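PDB 3HHL: RPA0582 from Rhodopseudomonas palustris, which is of unknown function but adopts the dimeric alpha-beta-barrel type of fold, as expected of a DUF1330-family protein. Local coordinates for residues Asn29-Arg34 and Ala119-Ser124. Numbering follows the deposited sequence. Where two conformers were deposited one is given.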
loop_
_atom_site.group_PDB
_atom_site.type_symbol
_atom_site.label_atom_id
_atom_site.label_comp_id
_atom_site.label_asym_id
_atom_site.label_seq_id
_atom_site.Cartn_x
_atom_site.Cartn_y
_atom_site.Cartn_z
ATOM N N ASN C 29 2.742 5.671 -0.308
ATOM C CA ASN C 29 4.070 5.541 -0.917
ATOM C C ASN C 29 4.651 4.151 -0.585
ATOM O O ASN C 29 4.807 3.808 0.607
ATOM C CB ASN C 29 5.020 6.605 -0.330
ATOM C CG ASN C 29 4.818 7.996 -0.908
ATOM O OD1 ASN C 29 5.595 8.412 -1.753
ATOM N ND2 ASN C 29 3.809 8.739 -0.423
ATOM N N LEU C 30 4.980 3.358 -1.599
ATOM C CA LEU C 30 5.756 2.136 -1.409
ATOM C C LEU C 30 7.126 2.396 -2.040
ATOM O O LEU C 30 7.220 2.599 -3.252
ATOM C CB LEU C 30 5.081 0.935 -2.047
ATOM C CG LEU C 30 3.575 0.784 -1.754
ATOM C CD1 LEU C 30 3.002 -0.328 -2.581
ATOM C CD2 LEU C 30 3.228 0.577 -0.252
ATOM N N VAL C 31 8.195 2.436 -1.249
ATOM C CA VAL C 31 9.488 2.797 -1.834
ATOM C C VAL C 31 10.562 1.733 -1.646
ATOM O O VAL C 31 10.815 1.284 -0.509
ATOM C CB VAL C 31 10.051 4.107 -1.248
ATOM C CG1 VAL C 31 11.308 4.486 -2.019
ATOM C CG2 VAL C 31 9.001 5.217 -1.271
ATOM N N ARG C 32 11.200 1.342 -2.743
ATOM C CA ARG C 32 12.295 0.406 -2.674
ATOM C C ARG C 32 13.576 1.118 -3.065
ATOM O O ARG C 32 13.682 1.629 -4.173
ATOM C CB ARG C 32 12.049 -0.776 -3.595
ATOM C CG ARG C 32 13.085 -1.885 -3.442
ATOM C CD ARG C 32 12.688 -3.114 -4.247
ATOM N NE ARG C 32 13.798 -4.040 -4.458
ATOM C CZ ARG C 32 13.642 -5.324 -4.753
ATOM N NH1 ARG C 32 12.422 -5.842 -4.844
ATOM N NH2 ARG C 32 14.703 -6.085 -4.939
ATOM N N LEU C 33 14.542 1.149 -2.154
ATOM C CA LEU C 33 15.755 1.912 -2.350
ATOM C C LEU C 33 16.880 1.126 -3.028
ATOM O O LEU C 33 17.029 -0.075 -2.831
ATOM C CB LEU C 33 16.246 2.430 -1.003
ATOM C CG LEU C 33 15.345 3.435 -0.257
ATOM C CD1 LEU C 33 15.917 3.700 1.120
ATOM C CD2 LEU C 33 15.193 4.707 -1.054
ATOM N N ARG C 34 17.692 1.831 -3.813
ATOM C CA ARG C 34 18.923 1.257 -4.347
ATOM C C ARG C 34 19.926 1.036 -3.238
ATOM O O ARG C 34 20.033 1.854 -2.322
ATOM C CB ARG C 34 19.588 2.201 -5.322
ATOM C CG ARG C 34 18.917 2.353 -6.627
ATOM C CD ARG C 34 19.693 3.327 -7.501
ATOM N NE ARG C 34 18.824 3.760 -8.579
ATOM C CZ ARG C 34 18.577 3.052 -9.677
ATOM N NH1 ARG C 34 19.183 1.874 -9.865
ATOM N NH2 ARG C 34 17.722 3.528 -10.587
ATOM N N ALA C 119 17.789 9.728 -7.435
ATOM C CA ALA C 119 19.008 8.939 -7.246
ATOM C C ALA C 119 18.797 7.747 -6.322
ATOM O O ALA C 119 19.487 6.728 -6.478
ATOM C CB ALA C 119 20.123 9.829 -6.714
ATOM N N ALA C 120 17.865 7.873 -5.366
ATOM C CA ALA C 120 17.697 6.875 -4.298
ATOM C C ALA C 120 16.866 5.681 -4.730
ATOM O O ALA C 120 17.137 4.546 -4.305
ATOM C CB ALA C 120 17.050 7.496 -3.071
ATOM N N VAL C 121 15.822 5.944 -5.527
ATOM C CA VAL C 121 14.736 4.983 -5.638
ATOM C C VAL C 121 14.999 3.982 -6.758
ATOM O O VAL C 121 15.262 4.354 -7.894
ATOM C CB VAL C 121 13.382 5.687 -5.805
ATOM C CG1 VAL C 121 12.273 4.670 -6.089
ATOM C CG2 VAL C 121 13.077 6.526 -4.565
ATOM N N GLU C 122 14.933 2.707 -6.419
ATOM C CA GLU C 122 15.054 1.650 -7.396
ATOM C C GLU C 122 13.724 1.338 -8.069
ATOM O O GLU C 122 13.682 1.036 -9.272
ATOM C CB GLU C 122 15.579 0.391 -6.717
ATOM C CG GLU C 122 16.154 -0.656 -7.662
ATOM C CD GLU C 122 16.675 -1.862 -6.894
ATOM O OE1 GLU C 122 17.928 -1.916 -6.687
ATOM O OE2 GLU C 122 15.818 -2.704 -6.475
ATOM N N ASP C 123 12.652 1.390 -7.290
ATOM C CA ASP C 123 11.278 1.136 -7.764
ATOM C C ASP C 123 10.364 1.652 -6.689
ATOM O O ASP C 123 10.744 1.671 -5.530
ATOM C CB ASP C 123 11.069 -0.362 -7.910
ATOM C CG ASP C 123 9.769 -0.755 -8.625
ATOM O OD1 ASP C 123 9.128 0.046 -9.365
ATOM O OD2 ASP C 123 9.415 -1.954 -8.447
ATOM N N SER C 124 9.175 2.093 -7.070
ATOM C CA SER C 124 8.219 2.659 -6.109
ATOM C C SER C 124 6.824 2.645 -6.648
ATOM O O SER C 124 6.624 2.494 -7.838
ATOM C CB SER C 124 8.548 4.112 -5.788
ATOM O OG SER C 124 8.560 4.890 -6.979
#
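Backbone hydrogen bonds join the end of strand 25-33 to the start of strand 121-128, antiparallel and shifted by one residue at a classic beta bulge, where E122 and D123 sit opposite R32. The R32 carbonyl O takes two amides in its plane, E122 N at 2.8 Å and D123 N at 3.3 Å, while R32 N returns a bond to D123 O at 2.8 Å. Past the bulge, R34 N gives an almost straight bond (174°) to A120 O at 2.8 Å, tying the strand's exit to helix 117-120.

R32 and E122 each hold CG anti to the backbone N, so the extended chains run side by side the same way, and R32 NE meets E122 OE2 in a salt bridge of 3.2 Å; R32 NH1 bonds to D84 O. Guanidinium and carboxylate planes, 44° apart, make this a single contact, not a flat two-point pairing. R34 reaches back along the helix end, its CD 3.6 Å from A119 O and one guanidinium face over E122 CA. An alanine at R34 removes everything beyond CB and would probably lose the cover over E122 CA and the CD contact with A119 O.

V31 CG1 packs crosswise on V121 CG2 at 3.7 Å, and L33 CD2 lies against A120 CB.

Y51 of helix 47-64 packs on V31, L33 and A120, while strand 89-95 flanks 25-33 across from 121-128, an edge strand of this chain.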